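Long-range contacts in periplasmic binding protein component of an ABC type zinc uptake transporter (Synechocystis sp., PDB 1PQ4), which binds zinc ions and, as the periplasmic component of an ABC-type uptake transporter, probably delivers them to the membrane permease: residues D1-T6 against E51-V56; I5-P10 against V24-L29; P11-L16 against L269-S274. All blocks are in the same frame, centred on the assembly; numbering follows the deposited sequence.

Contact 1 (D1-T6 against E51-V56)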
ATOM      1  N   ASP A   1      24.868 -16.659   0.618  1.00 46.22           N
ATOM      2  CA  ASP A   1      24.144 -17.175   1.813  1.00 47.18           C
ATOM      3  C   ASP A   1      22.697 -16.696   1.849  1.00 42.11           C
ATOM      4  O   ASP A   1      21.796 -17.526   1.927  1.00 45.81           O
ATOM      5  CB  ASP A   1      24.861 -16.791   3.128  1.00 54.88           C
ATOM      6  CG  ASP A   1      25.252 -15.305   3.201  1.00 65.70           C
ATOM      7  OD1 ASP A   1      26.168 -14.885   2.454  1.00 72.17           O
ATOM      8  OD2 ASP A   1      24.658 -14.555   4.012  1.00 65.52           O
ATOM      9  N   ALA A   2      22.462 -15.385   1.764  1.00 31.07           N
ATOM     10  CA  ALA A   2      21.089 -14.873   1.814  1.00 28.70           C
ATOM     11  C   ALA A   2      20.186 -15.361   0.666  1.00 27.96           C
ATOM     12  O   ALA A   2      20.644 -15.605  -0.443  1.00 24.86           O
ATOM     13  CB  ALA A   2      21.089 -13.348   1.831  1.00 23.59           C
ATOM     14  N   MET A   3      18.886 -15.456   0.938  1.00 20.35           N
ATOM     15  CA  MET A   3      17.940 -15.857  -0.078  1.00 21.09           C
ATOM     16  C   MET A   3      17.560 -14.613  -0.916  1.00 20.83           C
ATOM     17  O   MET A   3      17.238 -13.569  -0.366  1.00 18.35           O
ATOM     18  CB  MET A   3      16.702 -16.381   0.621  1.00 21.07           C
ATOM     19  CG  MET A   3      15.598 -16.989  -0.167  1.00 39.09           C
ATOM     20  SD  MET A   3      14.860 -18.300   0.942  1.00 40.18           S
ATOM     21  CE  MET A   3      16.251 -19.355   1.031  1.00 40.79           C
ATOM     22  N   ASP A   4      17.604 -14.734  -2.236  1.00 17.63           N
ATOM     23  CA  ASP A   4      17.186 -13.648  -3.132  1.00 18.01           C
ATOM     24  C   ASP A   4      15.684 -13.717  -3.282  1.00 15.49           C
ATOM     25  O   ASP A   4      15.146 -14.724  -3.741  1.00 17.94           O
ATOM     26  CB  ASP A   4      17.808 -13.808  -4.508  1.00 20.68           C
ATOM     27  CG  ASP A   4      19.244 -13.354  -4.526  1.00 30.15           C
ATOM     28  OD1 ASP A   4      19.465 -12.189  -4.169  1.00 33.85           O
ATOM     29  OD2 ASP A   4      20.134 -14.146  -4.868  1.00 30.55           O
ATOM     30  N   ILE A   5      15.026 -12.616  -2.937  1.00 16.86           N
ATOM     31  CA  ILE A   5      13.571 -12.528  -2.970  1.00 17.37           C
ATOM     32  C   ILE A   5      13.200 -11.248  -3.661  1.00 17.95           C
ATOM     33  O   ILE A   5      13.812 -10.202  -3.426  1.00 21.05           O
ATOM     34  CB  ILE A   5      12.995 -12.488  -1.507  1.00 19.50           C
ATOM     35  CG1 ILE A   5      13.408 -13.775  -0.785  1.00 23.95           C
ATOM     36  CG2 ILE A   5      11.439 -12.344  -1.496  1.00 19.07           C
ATOM     37  CD1 ILE A   5      13.072 -13.833   0.704  1.00 28.05           C
ATOM     38  N   THR A   6      12.201 -11.330  -4.516  1.00 15.29           N
ATOM     39  CA  THR A   6      11.723 -10.167  -5.212  1.00 14.92           C
ATOM     40  C   THR A   6      10.331  -9.890  -4.719  1.00 12.48           C
ATOM     41  O   THR A   6       9.494 -10.817  -4.470  1.00 13.22           O
ATOM     42  CB  THR A   6      11.727 -10.407  -6.755  1.00 18.82           C
ATOM     43  OG1 THR A   6      13.080 -10.568  -7.206  1.00 15.04           O
ATOM     44  CG2 THR A   6      11.149  -9.207  -7.472  1.00 21.63           C
ATOM     45  N   GLU A  51      17.465 -15.184 -10.904  1.00 36.44           N
ATOM     46  CA  GLU A  51      18.209 -15.350  -9.646  1.00 34.20           C
ATOM     47  C   GLU A  51      17.300 -15.576  -8.421  1.00 33.45           C
ATOM     48  O   GLU A  51      17.744 -16.074  -7.375  1.00 29.38           O
ATOM     49  CB  GLU A  51      18.981 -14.053  -9.345  1.00 40.68           C
ATOM     50  CG  GLU A  51      20.066 -13.648 -10.329  1.00 56.46           C
ATOM     51  CD  GLU A  51      21.388 -14.339 -10.022  1.00 65.33           C
ATOM     52  OE1 GLU A  51      21.827 -14.288  -8.848  1.00 67.50           O
ATOM     53  OE2 GLU A  51      21.984 -14.928 -10.950  1.00 68.00           O
ATOM     54  N   ALA A  52      16.050 -15.138  -8.530  1.00 30.87           N
ATOM     55  CA  ALA A  52      15.105 -15.195  -7.406  1.00 26.20           C
ATOM     56  C   ALA A  52      14.679 -16.561  -6.910  1.00 24.98           C
ATOM     57  O   ALA A  52      14.301 -17.433  -7.681  1.00 24.20           O
ATOM     58  CB  ALA A  52      13.867 -14.415  -7.746  1.00 23.61           C
ATOM     59  N   GLU A  53      14.722 -16.718  -5.600  1.00 21.37           N
ATOM     60  CA  GLU A  53      14.254 -17.944  -4.968  1.00 24.10           C
ATOM     61  C   GLU A  53      12.759 -17.866  -4.691  1.00 23.09           C
ATOM     62  O   GLU A  53      12.035 -18.883  -4.687  1.00 23.80           O
ATOM     63  CB  GLU A  53      15.075 -18.166  -3.710  1.00 25.63           C
ATOM     64  CG  GLU A  53      16.485 -18.587  -4.135  1.00 32.24           C
ATOM     65  CD  GLU A  53      17.484 -18.494  -3.043  1.00 43.03           C
ATOM     66  OE1 GLU A  53      18.276 -17.521  -3.052  1.00 44.92           O
ATOM     67  OE2 GLU A  53      17.468 -19.400  -2.174  1.00 50.17           O
ATOM     68  N   ALA A  54      12.277 -16.651  -4.455  1.00 21.95           N
ATOM     69  CA  ALA A  54      10.854 -16.468  -4.226  1.00 20.63           C
ATOM     70  C   ALA A  54      10.406 -15.082  -4.668  1.00 19.13           C
ATOM     71  O   ALA A  54      11.205 -14.155  -4.851  1.00 18.24           O
ATOM     72  CB  ALA A  54      10.518 -16.687  -2.767  1.00 21.91           C
ATOM     73  N   TYR A  55       9.119 -14.951  -4.831  1.00 15.96           N
ATOM     74  CA  TYR A  55       8.539 -13.685  -5.243  1.00 17.37           C
ATOM     75  C   TYR A  55       7.362 -13.480  -4.306  1.00 20.21           C
ATOM     76  O   TYR A  55       6.511 -14.377  -4.137  1.00 18.10           O
ATOM     77  CB  TYR A  55       8.068 -13.761  -6.701  1.00 14.14           C
ATOM     78  CG  TYR A  55       7.556 -12.442  -7.194  1.00 19.22           C
ATOM     79  CD1 TYR A  55       8.295 -11.670  -8.120  1.00 17.61           C
ATOM     80  CD2 TYR A  55       6.363 -11.920  -6.699  1.00 18.62           C
ATOM     81  CE1 TYR A  55       7.848 -10.427  -8.536  1.00 18.19           C
ATOM     82  CE2 TYR A  55       5.912 -10.669  -7.101  1.00 17.28           C
ATOM     83  CZ  TYR A  55       6.664  -9.931  -8.030  1.00 21.61           C
ATOM     84  OH  TYR A  55       6.172  -8.735  -8.477  1.00 18.30           O
ATOM     85  N   VAL A  56       7.310 -12.317  -3.663  1.00 15.27           N
ATOM     86  CA  VAL A  56       6.197 -12.071  -2.746  1.00 12.95           C
ATOM     87  C   VAL A  56       5.111 -11.195  -3.366  1.00 15.20           C
ATOM     88  O   VAL A  56       5.328 -10.019  -3.657  1.00 16.53           O
ATOM     89  CB  VAL A  56       6.701 -11.450  -1.424  1.00 14.76           C
ATOM     90  CG1 VAL A  56       5.475 -11.098  -0.489  1.00 13.91           C
ATOM     91  CG2 VAL A  56       7.589 -12.474  -0.721  1.00 15.23           C
TER
HETATM   92  O   HOH W   1      20.024 -16.651  -6.136  1.00 39.60           O
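The Y55 ring carries the carbonyl oxygen of T6 over one face, 3.7 Å above the plane and displaced toward the rim, while T6 CG2 lies 3.7 Å from Y55 CE1. The ring's hydroxyl continues to S8 OG, with which it is hydrogen-bonded. The other flat group is the E53 carboxylate, met on OE1 from above its plane by the amide of D4. Y55 belongs to a parallel beta pair in the four-stranded sheet of an alpha/beta lobe, where strand 3-7 runs beside strand 54-57; E53 lies just before its start. T6 is gripped twice: its N donates to A54 O at 3.0 Å, and its O accepts from V56 N at 2.8 Å. One step earlier, E53 clasps the D4 backbone with main chain and side chain together. E53 N gives a bond of 2.8 Å to D4 O, and E53 OE1, at the end of a chain extended beyond CG, takes D4 N at 3.0 Å, nearly straight at 165°. Here the carboxylate does the work of a strand carbonyl. M3 bends at chi2 and chi3 and crosses E53 obliquely, with its CE against OE2. An alanine in place of E53 would remove the acceptor for D4 N and the carboxylate beside M3, and would probably loosen the start of the pair. I5 and A54 face helix 138-155, which covers that side; CG2 of I5 meets CG2 of V56 there. D4 OD2 lies 4.3 Å from both E51 OE1 and E53 OE1, like charges that may disfavour full ionisation, although D4 OD1 has a long, weak ion pair with R25. A water donates to D4 OD2 and to E51 O, the latter at 2.7 Å.

Contact 2 (I5-P10 against V24-L29)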
ATOM      1  N   ILE A   5      15.026 -12.616  -2.937  1.00 16.86           N
ATOM      2  CA  ILE A   5      13.571 -12.528  -2.970  1.00 17.37           C
ATOM      3  C   ILE A   5      13.200 -11.248  -3.661  1.00 17.95           C
ATOM      4  O   ILE A   5      13.812 -10.202  -3.426  1.00 21.05           O
ATOM      5  CB  ILE A   5      12.995 -12.488  -1.507  1.00 19.50           C
ATOM      6  CG1 ILE A   5      13.408 -13.775  -0.785  1.00 23.95           C
ATOM      7  CG2 ILE A   5      11.439 -12.344  -1.496  1.00 19.07           C
ATOM      8  CD1 ILE A   5      13.072 -13.833   0.704  1.00 28.05           C
ATOM      9  N   THR A   6      12.201 -11.330  -4.516  1.00 15.29           N
ATOM     10  CA  THR A   6      11.723 -10.167  -5.212  1.00 14.92           C
ATOM     11  C   THR A   6      10.331  -9.890  -4.719  1.00 12.48           C
ATOM     12  O   THR A   6       9.494 -10.817  -4.470  1.00 13.22           O
ATOM     13  CB  THR A   6      11.727 -10.407  -6.755  1.00 18.82           C
ATOM     14  OG1 THR A   6      13.080 -10.568  -7.206  1.00 15.04           O
ATOM     15  CG2 THR A   6      11.149  -9.207  -7.472  1.00 21.63           C
ATOM     16  N   VAL A   7      10.043  -8.608  -4.536  1.00 10.89           N
ATOM     17  CA  VAL A   7       8.696  -8.251  -4.131  1.00 10.74           C
ATOM     18  C   VAL A   7       8.145  -7.256  -5.157  1.00 13.78           C
ATOM     19  O   VAL A   7       8.906  -6.679  -5.934  1.00 16.99           O
ATOM     20  CB  VAL A   7       8.660  -7.603  -2.730  1.00 13.59           C
ATOM     21  CG1 VAL A   7       9.292  -8.573  -1.700  1.00 14.59           C
ATOM     22  CG2 VAL A   7       9.417  -6.262  -2.772  1.00 10.74           C
ATOM     23  N   SER A   8       6.839  -7.060  -5.144  1.00 14.24           N
ATOM     24  CA  SER A   8       6.217  -6.151  -6.099  1.00 13.07           C
ATOM     25  C   SER A   8       6.440  -4.669  -5.833  1.00 15.65           C
ATOM     26  O   SER A   8       6.841  -3.944  -6.725  1.00 14.10           O
ATOM     27  CB  SER A   8       4.712  -6.407  -6.165  1.00 15.71           C
ATOM     28  OG  SER A   8       4.440  -7.657  -6.784  1.00 16.58           O
ATOM     29  N   ILE A   9       6.252  -4.231  -4.587  1.00 11.45           N
ATOM     30  CA  ILE A   9       6.339  -2.778  -4.330  1.00 12.27           C
ATOM     31  C   ILE A   9       7.216  -2.458  -3.151  1.00 15.02           C
ATOM     32  O   ILE A   9       7.443  -3.312  -2.288  1.00 15.49           O
ATOM     33  CB  ILE A   9       4.916  -2.187  -4.150  1.00 12.95           C
ATOM     34  CG1 ILE A   9       4.138  -3.007  -3.104  1.00 14.32           C
ATOM     35  CG2 ILE A   9       4.164  -2.234  -5.465  1.00 11.71           C
ATOM     36  CD1 ILE A   9       2.907  -2.308  -2.530  1.00 28.05           C
ATOM     37  N   PRO A  10       7.738  -1.209  -3.093  1.00 14.43           N
ATOM     38  CA  PRO A  10       8.629  -0.796  -2.006  1.00 14.43           C
ATOM     39  C   PRO A  10       8.202  -1.123  -0.575  1.00 10.07           C
ATOM     40  O   PRO A  10       9.027  -1.601   0.199  1.00 14.44           O
ATOM     41  CB  PRO A  10       8.826   0.759  -2.243  1.00 12.60           C
ATOM     42  CG  PRO A  10       8.622   0.851  -3.813  1.00 12.46           C
ATOM     43  CD  PRO A  10       7.470  -0.116  -4.047  1.00 12.34           C
ATOM     44  N   VAL A  24      17.763 -12.497   3.979  1.00 15.94           N
ATOM     45  CA  VAL A  24      17.179 -12.288   2.656  1.00 15.02           C
ATOM     46  C   VAL A  24      17.833 -11.048   2.004  1.00 17.00           C
ATOM     47  O   VAL A  24      18.389 -10.188   2.672  1.00 14.17           O
ATOM     48  CB  VAL A  24      15.614 -12.056   2.717  1.00 16.64           C
ATOM     49  CG1 VAL A  24      14.886 -13.318   3.357  1.00 19.12           C
ATOM     50  CG2 VAL A  24      15.270 -10.818   3.535  1.00 14.08           C
ATOM     51  N   ARG A  25      17.771 -10.992   0.686  1.00 14.21           N
ATOM     52  CA  ARG A  25      18.315  -9.869  -0.066  1.00 12.60           C
ATOM     53  C   ARG A  25      17.140  -9.542  -0.973  1.00 14.25           C
ATOM     54  O   ARG A  25      16.701 -10.367  -1.781  1.00 16.72           O
ATOM     55  CB  ARG A  25      19.514 -10.318  -0.873  1.00 14.30           C
ATOM     56  CG  ARG A  25      20.053  -9.275  -1.824  1.00 17.89           C
ATOM     57  CD  ARG A  25      21.273  -9.907  -2.492  1.00 22.53           C
ATOM     58  NE  ARG A  25      22.198 -10.351  -1.462  1.00 39.77           N
ATOM     59  CZ  ARG A  25      22.661 -11.592  -1.334  1.00 33.03           C
ATOM     60  NH1 ARG A  25      22.292 -12.560  -2.173  1.00 38.06           N
ATOM     61  NH2 ARG A  25      23.509 -11.843  -0.354  1.00 45.36           N
ATOM     62  N   VAL A  26      16.602  -8.354  -0.793  1.00 15.74           N
ATOM     63  CA  VAL A  26      15.380  -7.965  -1.478  1.00 13.81           C
ATOM     64  C   VAL A  26      15.533  -7.119  -2.710  1.00 16.70           C
ATOM     65  O   VAL A  26      16.265  -6.113  -2.692  1.00 13.60           O
ATOM     66  CB  VAL A  26      14.474  -7.171  -0.508  1.00 18.98           C
ATOM     67  CG1 VAL A  26      13.169  -6.775  -1.221  1.00 16.39           C
ATOM     68  CG2 VAL A  26      14.200  -7.987   0.749  1.00 18.01           C
ATOM     69  N   SER A  27      14.808  -7.505  -3.755  1.00 14.19           N
ATOM     70  CA  SER A  27      14.770  -6.728  -5.008  1.00 16.75           C
ATOM     71  C   SER A  27      13.309  -6.269  -5.127  1.00 16.41           C
ATOM     72  O   SER A  27      12.412  -6.933  -4.600  1.00 18.80           O
ATOM     73  CB  SER A  27      15.139  -7.581  -6.226  1.00 14.25           C
ATOM     74  OG  SER A  27      16.543  -7.838  -6.266  1.00 16.13           O
ATOM     75  N   VAL A  28      13.066  -5.151  -5.809  1.00 15.52           N
ATOM     76  CA  VAL A  28      11.693  -4.622  -5.943  1.00 16.07           C
ATOM     77  C   VAL A  28      11.373  -4.368  -7.418  1.00 17.25           C
ATOM     78  O   VAL A  28      12.170  -3.791  -8.147  1.00 16.74           O
ATOM     79  CB  VAL A  28      11.548  -3.299  -5.158  1.00 14.47           C
ATOM     80  CG1 VAL A  28      10.111  -2.693  -5.327  1.00 17.23           C
ATOM     81  CG2 VAL A  28      11.841  -3.587  -3.652  1.00 11.93           C
ATOM     82  N   LEU A  29      10.178  -4.785  -7.841  1.00 17.01           N
ATOM     83  CA  LEU A  29       9.777  -4.661  -9.237  1.00 18.13           C
ATOM     84  C   LEU A  29       9.311  -3.261  -9.640  1.00 18.05           C
ATOM     85  O   LEU A  29       9.768  -2.716 -10.656  1.00 16.96           O
ATOM     86  CB  LEU A  29       8.640  -5.640  -9.523  1.00 19.77           C
ATOM     87  CG  LEU A  29       8.451  -6.153 -10.961  1.00 23.67           C
ATOM     88  CD1 LEU A  29       6.981  -6.651 -11.122  1.00 19.70           C
ATOM     89  CD2 LEU A  29       8.691  -5.055 -11.937  1.00 41.70           C
TER
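Four backbone hydrogen bonds join 5-10 to 24-29, along strands 3-7 and 24-28, the two parallel strands of a beta-alpha-beta unit whose connecting helix is 10-20. I5 uses both its polar backbone atoms: I5 N donates to R25 O at 3.0 Å, and I5 O accepts from S27 N. V7 does the same two residues further on, with its N on S27 O at 2.9 Å and its O taking L29 N at 3.0 Å. Weaker CA-H...O contacts lie between, among them T6 CA to S27 O.

The apolar contacts fall on the face of I5, V7, V26 and V28. Helix 10-20 packs on the three valines, with L16 on V7 and V26 and Q13 on V28, while I5 also lies under helix 138-155. CD1 of I5 is pressed to 3.3 Å from V24 CG1, tighter than usual van der Waals contact. V7 holds CG2 in the crowded position between its N and carbonyl carbon (CG1 at chi1 -57°), and this methyl meets V28 CG2 at 3.7 Å. The other V28 branch, CG1, is anti to the backbone N and lies 3.6 Å from P10 N.

On the opposite face T6 OG1 touches S27 CB in van der Waals contact, at 3.8 Å. The register is thus set by main-chain amides, while branched aliphatic side chains pack on the face that helix 10-20 partly covers.

Contact 3 (P11-L16 against L269-S274)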
ATOM      1  N   PRO A  11       6.928  -0.879  -0.211  1.00 10.73           N
ATOM      2  CA  PRO A  11       6.534  -1.197   1.178  1.00 13.94           C
ATOM      3  C   PRO A  11       6.828  -2.667   1.544  1.00 15.92           C
ATOM      4  O   PRO A  11       7.116  -2.991   2.691  1.00 13.93           O
ATOM      5  CB  PRO A  11       5.035  -0.933   1.181  1.00 16.49           C
ATOM      6  CG  PRO A  11       4.841   0.059   0.104  1.00 16.33           C
ATOM      7  CD  PRO A  11       5.804  -0.281  -0.955  1.00 11.71           C
ATOM      8  N   GLN A  12       6.729  -3.558   0.560  1.00 13.88           N
ATOM      9  CA  GLN A  12       6.984  -4.969   0.850  1.00 12.78           C
ATOM     10  C   GLN A  12       8.430  -5.203   1.193  1.00 13.98           C
ATOM     11  O   GLN A  12       8.763  -6.177   1.854  1.00 13.57           O
ATOM     12  CB  GLN A  12       6.597  -5.833  -0.345  1.00  9.30           C
ATOM     13  CG  GLN A  12       5.122  -5.950  -0.510  1.00  9.85           C
ATOM     14  CD  GLN A  12       4.813  -6.786  -1.735  1.00 18.36           C
ATOM     15  OE1 GLN A  12       5.179  -6.391  -2.852  1.00 15.85           O
ATOM     16  NE2 GLN A  12       4.158  -7.949  -1.532  1.00 13.33           N
ATOM     17  N   GLN A  13       9.317  -4.305   0.776  1.00 11.61           N
ATOM     18  CA  GLN A  13      10.709  -4.531   1.103  1.00 12.56           C
ATOM     19  C   GLN A  13      10.856  -4.284   2.603  1.00 12.35           C
ATOM     20  O   GLN A  13      11.697  -4.886   3.261  1.00 14.95           O
ATOM     21  CB  GLN A  13      11.583  -3.538   0.308  1.00 16.64           C
ATOM     22  CG  GLN A  13      13.046  -3.619   0.620  1.00 13.90           C
ATOM     23  CD  GLN A  13      13.486  -2.616   1.654  1.00 20.78           C
ATOM     24  OE1 GLN A  13      14.528  -2.780   2.290  1.00 28.16           O
ATOM     25  NE2 GLN A  13      12.715  -1.579   1.830  1.00 13.84           N
ATOM     26  N   TYR A  14      10.075  -3.332   3.113  1.00 12.08           N
ATOM     27  CA  TYR A  14      10.105  -3.024   4.540  1.00 13.58           C
ATOM     28  C   TYR A  14       9.658  -4.300   5.336  1.00 15.44           C
ATOM     29  O   TYR A  14      10.274  -4.688   6.327  1.00 13.09           O
ATOM     30  CB  TYR A  14       9.138  -1.877   4.823  1.00 15.61           C
ATOM     31  CG  TYR A  14       9.086  -1.434   6.274  1.00 16.15           C
ATOM     32  CD1 TYR A  14       9.994  -0.483   6.768  1.00 21.39           C
ATOM     33  CD2 TYR A  14       8.152  -1.977   7.155  1.00 10.73           C
ATOM     34  CE1 TYR A  14       9.968  -0.091   8.092  1.00 20.59           C
ATOM     35  CE2 TYR A  14       8.120  -1.603   8.519  1.00 14.39           C
ATOM     36  CZ  TYR A  14       9.043  -0.651   8.957  1.00 23.24           C
ATOM     37  OH  TYR A  14       9.072  -0.263  10.257  1.00 23.22           O
ATOM     38  N   PHE A  15       8.568  -4.907   4.893  1.00  9.68           N
ATOM     39  CA  PHE A  15       8.029  -6.098   5.554  1.00 11.18           C
ATOM     40  C   PHE A  15       9.077  -7.203   5.491  1.00 12.68           C
ATOM     41  O   PHE A  15       9.340  -7.882   6.480  1.00 13.09           O
ATOM     42  CB  PHE A  15       6.792  -6.593   4.829  1.00  9.55           C
ATOM     43  CG  PHE A  15       5.680  -5.590   4.715  1.00 11.44           C
ATOM     44  CD1 PHE A  15       4.655  -5.812   3.765  1.00 13.63           C
ATOM     45  CD2 PHE A  15       5.619  -4.462   5.523  1.00 12.40           C
ATOM     46  CE1 PHE A  15       3.598  -4.923   3.621  1.00 15.56           C
ATOM     47  CE2 PHE A  15       4.543  -3.542   5.399  1.00  8.29           C
ATOM     48  CZ  PHE A  15       3.542  -3.769   4.450  1.00 12.98           C
ATOM     49  N   LEU A  16       9.664  -7.407   4.313  1.00 14.27           N
ATOM     50  CA  LEU A  16      10.664  -8.457   4.192  1.00 13.85           C
ATOM     51  C   LEU A  16      11.890  -8.217   5.036  1.00 20.35           C
ATOM     52  O   LEU A  16      12.475  -9.180   5.587  1.00 17.20           O
ATOM     53  CB  LEU A  16      11.097  -8.670   2.734  1.00 16.26           C
ATOM     54  CG  LEU A  16      10.232  -9.706   1.987  1.00 18.19           C
ATOM     55  CD1 LEU A  16      10.504 -11.114   2.529  1.00 19.84           C
ATOM     56  CD2 LEU A  16       8.736  -9.382   2.202  1.00 17.94           C
ATOM     57  N   LEU A 269       3.235   4.293  -1.661  1.00 12.24           N
ATOM     58  CA  LEU A 269       4.329   3.362  -1.964  1.00 14.20           C
ATOM     59  C   LEU A 269       5.636   3.640  -1.243  1.00 14.92           C
ATOM     60  O   LEU A 269       6.687   3.110  -1.623  1.00 14.38           O
ATOM     61  CB  LEU A 269       4.645   3.303  -3.486  1.00 15.22           C
ATOM     62  CG  LEU A 269       3.474   2.947  -4.406  1.00 23.69           C
ATOM     63  CD1 LEU A 269       3.997   2.758  -5.869  1.00 24.53           C
ATOM     64  CD2 LEU A 269       2.824   1.644  -3.911  1.00 20.20           C
ATOM     65  N   ALA A 270       5.582   4.446  -0.197  1.00 14.49           N
ATOM     66  CA  ALA A 270       6.798   4.749   0.572  1.00 12.83           C
ATOM     67  C   ALA A 270       7.442   3.470   1.131  1.00 17.18           C
ATOM     68  O   ALA A 270       6.737   2.618   1.679  1.00 15.35           O
ATOM     69  CB  ALA A 270       6.454   5.698   1.744  1.00 18.32           C
ATOM     70  N   ALA A 271       8.768   3.358   1.031  1.00 11.92           N
ATOM     71  CA  ALA A 271       9.469   2.191   1.547  1.00 13.43           C
ATOM     72  C   ALA A 271       9.640   2.295   3.069  1.00 17.45           C
ATOM     73  O   ALA A 271       9.746   1.286   3.741  1.00 15.81           O
ATOM     74  CB  ALA A 271      10.849   2.039   0.877  1.00 16.90           C
ATOM     75  N   ASP A 272       9.653   3.519   3.603  1.00 10.21           N
ATOM     76  CA  ASP A 272       9.864   3.764   5.063  1.00 17.12           C
ATOM     77  C   ASP A 272       8.451   3.707   5.565  1.00 17.67           C
ATOM     78  O   ASP A 272       7.886   4.681   6.048  1.00 16.52           O
ATOM     79  CB  ASP A 272      10.507   5.172   5.205  1.00 21.76           C
ATOM     80  CG  ASP A 272      10.987   5.481   6.619  1.00 38.85           C
ATOM     81  OD1 ASP A 272      11.369   4.558   7.362  1.00 46.98           O
ATOM     82  OD2 ASP A 272      11.010   6.678   6.987  1.00 51.60           O
ATOM     83  N   TRP A 273       7.879   2.497   5.455  1.00 16.62           N
ATOM     84  CA  TRP A 273       6.457   2.259   5.708  1.00 15.07           C
ATOM     85  C   TRP A 273       5.849   2.714   7.006  1.00 10.93           C
ATOM     86  O   TRP A 273       4.777   3.297   7.006  1.00 12.11           O
ATOM     87  CB  TRP A 273       6.136   0.736   5.470  1.00 14.05           C
ATOM     88  CG  TRP A 273       4.719   0.357   5.596  1.00 14.36           C
ATOM     89  CD1 TRP A 273       3.741   0.405   4.629  1.00 12.22           C
ATOM     90  CD2 TRP A 273       4.105  -0.174   6.773  1.00 12.56           C
ATOM     91  NE1 TRP A 273       2.522  -0.081   5.169  1.00 14.30           N
ATOM     92  CE2 TRP A 273       2.745  -0.440   6.472  1.00 12.22           C
ATOM     93  CE3 TRP A 273       4.583  -0.462   8.061  1.00 15.30           C
ATOM     94  CZ2 TRP A 273       1.870  -0.973   7.406  1.00 14.96           C
ATOM     95  CZ3 TRP A 273       3.685  -1.005   8.996  1.00 19.04           C
ATOM     96  CH2 TRP A 273       2.358  -1.248   8.659  1.00 18.04           C
ATOM     97  N   SER A 274       6.514   2.417   8.113  1.00 12.03           N
ATOM     98  CA  SER A 274       5.949   2.781   9.408  1.00 14.86           C
ATOM     99  C   SER A 274       5.940   4.301   9.642  1.00 13.45           C
ATOM    100  O   SER A 274       4.931   4.890  10.032  1.00 15.54           O
ATOM    101  CB  SER A 274       6.732   2.046  10.519  1.00 15.06           C
ATOM    102  OG  SER A 274       6.086   2.287  11.746  1.00 24.09           O
TER
HETATM  103  O   HOH W   2      12.275   0.012   3.934  1.00 25.08           O
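W273 meets two aromatic rings of helix 10-20 that are turned differently against it. F15 presents its edge: CE2 sits 3.6 Å above the indole plane, over its centre, and the F15 and five-membered rings are edge-to-face at 81°, centroids 5.0 Å apart. Y14 comes in obliquely, its plane 40° from that of the indole six-membered ring, with Y14 CE2 3.7 Å from W273 CE3. Its face instead receives the root of the tryptophan side chain, in a CH-pi contact with W273 CB 4.0 Å from the ring centroid. Both Y14 and W273 hold CG anti to the backbone N.

This aromatic cluster joins the first helix of the chain to the start of the last one, 273-288, while helices 138-155 and 160-185 also touch it. W273 NE1 is hydrogen-bonded to W135 O. P11 lies alongside, its CB 3.9 Å from W273 CD1 and its CG against A270 O; the side chain of neighbouring L269 is about 7 Å from the bound zinc ion. A water bridges Q13 and A271: it accepts from Q13 NE2 and donates to A271 O. The tyrosine hydroxyl ends 3.3 Å from S274 CB.

Overall arrangement
Contacts 1 and 2 work on the two sides of strand 3-7, sharing I5 and T6 but with different backbone bonds: T6 is paired with 54-57, I5 and V7 with 24-28. M3 O to R25 N ties them directly. All three contacts are partly buried, but contact 1 is outermost, its centre about 21 Å from that of the chain, against about 14 Å for contact 2 and 9 Å for contact 3. Contact 1 becomes polar at its charged outer end, where one water bridges D4 and E51. Contact 3 lies closest to the zinc and rests on aromatic packing instead of strand pairing. Helix 10-20 connects it to contact 2, since L16 and Q13 pack on V26 while P11, Y14 and F15 meet 269-274.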